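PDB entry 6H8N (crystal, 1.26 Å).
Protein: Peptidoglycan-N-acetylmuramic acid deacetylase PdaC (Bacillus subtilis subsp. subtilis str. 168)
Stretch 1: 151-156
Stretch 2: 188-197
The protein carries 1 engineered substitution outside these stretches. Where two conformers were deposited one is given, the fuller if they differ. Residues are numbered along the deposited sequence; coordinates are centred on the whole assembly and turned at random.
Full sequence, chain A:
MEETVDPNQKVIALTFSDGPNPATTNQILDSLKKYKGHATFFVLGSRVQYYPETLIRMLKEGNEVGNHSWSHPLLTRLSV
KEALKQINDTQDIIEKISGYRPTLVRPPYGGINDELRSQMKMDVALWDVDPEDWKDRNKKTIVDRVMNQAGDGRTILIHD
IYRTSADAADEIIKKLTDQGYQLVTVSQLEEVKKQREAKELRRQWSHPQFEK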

# COMPACT_ATOMS: atom_id res chain seq x y z
N GLY A 151 4.26 8.79 12.18
CA GLY A 151 5.53 8.69 12.87
C GLY A 151 6.44 7.77 12.10
O GLY A 151 5.99 7.05 11.21
N ASP A 152 7.72 7.83 12.43
CA ASP A 152 8.70 6.96 11.80
C ASP A 152 8.27 5.51 11.89
O ASP A 152 7.80 5.04 12.94
CB ASP A 152 10.04 7.13 12.50
CG ASP A 152 11.08 6.18 11.96
OD1 ASP A 152 11.53 6.37 10.81
OD2 ASP A 152 11.42 5.23 12.71
N GLY A 153 8.46 4.80 10.78
CA GLY A 153 8.23 3.39 10.69
C GLY A 153 6.79 2.97 10.54
O GLY A 153 6.52 1.76 10.47
N ARG A 154 5.84 3.89 10.49
CA ARG A 154 4.43 3.53 10.45
C ARG A 154 3.96 3.33 9.01
O ARG A 154 4.57 3.82 8.05
CB ARG A 154 3.58 4.59 11.15
CG ARG A 154 3.92 4.67 12.62
CD ARG A 154 2.95 5.53 13.39
NE ARG A 154 3.20 5.38 14.80
CZ ARG A 154 3.37 6.36 15.67
NH1 ARG A 154 3.62 6.02 16.92
NH2 ARG A 154 3.31 7.64 15.32
N THR A 155 2.87 2.60 8.89
CA THR A 155 2.20 2.32 7.63
C THR A 155 0.80 2.90 7.68
O THR A 155 0.02 2.57 8.58
CB THR A 155 2.16 0.80 7.40
OG1 THR A 155 3.50 0.32 7.36
CG2 THR A 155 1.47 0.45 6.10
N ILE A 156 0.49 3.76 6.71
CA ILE A 156 -0.78 4.49 6.65
C ILE A 156 -1.65 3.86 5.58
O ILE A 156 -1.18 3.54 4.49
CB ILE A 156 -0.53 5.98 6.30
CG1 ILE A 156 0.30 6.65 7.40
CG2 ILE A 156 -1.84 6.71 6.11
CD1 ILE A 156 0.95 7.95 6.98
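Stretch 2 188-197: QLEEVKKQRE

Stretch 2 is helical throughout, from Gln 188 to Glu 197, and continues a helix that begins earlier in the chain. From Val 192 to Glu 197, each N is hydrogen-bonded to the O four residues back, for example Arg 196 N to Val 192 O at 2.9 Å. Stretch 1 opens with a type II beta turn from Gly 151 to Arg 154, closed by Arg 154 N to Gly 151 O at 3.2 Å, and has passed into a strand by Thr 155 and Ile 156. The helix lies against the turn and Thr 155 and runs the other way: its later residue Arg 196 meets Asp 152, and its earlier residue Leu 189 meets Gly 153 and Thr 155. The backbones come nearest at Gly 153 and Leu 189, whose CA atoms are 7.0 Å apart. Leu 189, Lys 193 and Arg 196 make the contacts, at the three- and four-residue spacing that places side chains on one side of a helix.

Gly 153 has the most surface covered. Its phi of 79° suits the third position of a type II turn and by itself favours glycine. Leu 189 points toward this stretch, with chi1 t and chi2 p. Its CD2 lies 3.7 Å from Gly 153 O and 3.6 Å from Thr 155 OG1.

Arg 196 also points toward stretch 1, and its extended side chain reaches Asp 152. The two form a salt bridge with paired hydrogen bonds: Arg 196 NH1 to Asp 152 OD2 at 2.7 Å, and Arg 196 NH2 to Asp 152 OD1 at 3.0 Å. The carboxylate thus meets the guanidinium at its edge.

The CA-to-CB bond of Lys 193 points sideways to stretch 1, but the end of the side chain comes nearer. Lys 193 NZ makes a weak hydrogen bond to Gly 153 O at 3.4 Å. A water donates to Gly 153 O at 2.7 Å from its own O and accepts from Thr 155 OG1, also at 2.7 Å. The water O also accepts a weak hydrogen bond from Lys 193 NZ at 3.3 Å, so it joins both stretches.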

# COMPACT_ATOMS: atom_id res chain seq x y z
N GLN A 188 10.51 -1.55 1.06
CA GLN A 188 11.62 -0.71 1.47
C GLN A 188 11.59 -0.48 2.97
O GLN A 188 12.64 -0.43 3.62
CB GLN A 188 11.60 0.61 0.72
CG GLN A 188 12.05 0.49 -0.72
CD GLN A 188 11.73 1.70 -1.57
OE1 GLN A 188 10.97 2.59 -1.18
NE2 GLN A 188 12.31 1.74 -2.77
N LEU A 189 10.40 -0.31 3.55
CA LEU A 189 10.29 -0.14 4.99
C LEU A 189 10.77 -1.40 5.72
O LEU A 189 11.50 -1.31 6.72
CB LEU A 189 8.85 0.19 5.35
CG LEU A 189 8.56 0.24 6.85
CD1 LEU A 189 9.40 1.30 7.53
CD2 LEU A 189 7.06 0.45 7.08
N GLU A 190 10.37 -2.58 5.23
CA GLU A 190 10.86 -3.83 5.81
C GLU A 190 12.38 -3.86 5.81
O GLU A 190 13.01 -4.29 6.79
CB GLU A 190 10.33 -5.04 5.02
CG GLU A 190 8.84 -5.33 5.18
CD GLU A 190 8.40 -6.55 4.37
OE1 GLU A 190 7.21 -6.95 4.44
OE2 GLU A 190 9.26 -7.14 3.66
N GLU A 191 13.00 -3.43 4.71
CA GLU A 191 14.45 -3.46 4.61
C GLU A 191 15.08 -2.47 5.58
O GLU A 191 16.10 -2.77 6.22
CB GLU A 191 14.88 -3.16 3.17
CG GLU A 191 16.39 -3.03 2.97
CD GLU A 191 17.19 -4.26 3.38
OE1 GLU A 191 16.64 -5.37 3.43
OE2 GLU A 191 18.39 -4.07 3.64
N VAL A 192 14.50 -1.27 5.71
CA VAL A 192 15.01 -0.31 6.68
C VAL A 192 14.98 -0.89 8.08
O VAL A 192 15.94 -0.75 8.86
CB VAL A 192 14.23 1.01 6.56
CG1 VAL A 192 14.50 1.89 7.78
CG2 VAL A 192 14.63 1.70 5.29
N LYS A 193 13.86 -1.50 8.46
CA LYS A 193 13.78 -2.07 9.79
C LYS A 193 14.86 -3.12 10.00
O LYS A 193 15.47 -3.18 11.08
CB LYS A 193 12.38 -2.63 10.05
CG LYS A 193 11.32 -1.51 10.14
CD LYS A 193 9.94 -2.02 10.57
CE LYS A 193 8.85 -0.91 10.57
NZ LYS A 193 7.47 -1.52 10.72
N LYS A 194 15.14 -3.95 8.99
CA LYS A 194 16.20 -4.95 9.11
C LYS A 194 17.56 -4.27 9.26
O LYS A 194 18.40 -4.71 10.06
CB LYS A 194 16.20 -5.87 7.89
CG LYS A 194 15.04 -6.84 7.89
CD LYS A 194 15.09 -7.76 6.66
CE LYS A 194 13.72 -8.31 6.30
NZ LYS A 194 13.76 -9.04 4.99
N GLN A 195 17.82 -3.22 8.50
CA GLN A 195 19.08 -2.52 8.62
C GLN A 195 19.25 -1.93 10.01
O GLN A 195 20.36 -1.94 10.58
CB GLN A 195 19.17 -1.41 7.58
CG GLN A 195 19.28 -1.86 6.15
CD GLN A 195 19.21 -0.68 5.21
OE1 GLN A 195 18.18 0.00 5.13
NE2 GLN A 195 20.31 -0.39 4.52
N ARG A 196 18.18 -1.39 10.59
CA ARG A 196 18.26 -0.83 11.93
C ARG A 196 18.50 -1.93 12.96
O ARG A 196 19.34 -1.78 13.87
CB ARG A 196 16.98 -0.07 12.24
CG ARG A 196 16.79 1.20 11.43
CD ARG A 196 15.42 1.76 11.63
NE ARG A 196 15.25 3.03 10.96
CZ ARG A 196 14.14 3.75 11.00
NH1 ARG A 196 13.09 3.30 11.69
NH2 ARG A 196 14.08 4.90 10.37
N GLU A 197 17.79 -3.05 12.84
CA GLU A 197 17.97 -4.16 13.76
C GLU A 197 19.38 -4.71 13.68
O GLU A 197 19.93 -5.16 14.71
CB GLU A 197 16.95 -5.25 13.44
CG GLU A 197 15.54 -4.83 13.84
CD GLU A 197 14.43 -5.46 13.01
OE1 GLU A 197 14.69 -6.26 12.08
OE2 GLU A 197 13.26 -5.14 13.31
O HOH W 1 4.70 -0.10 9.77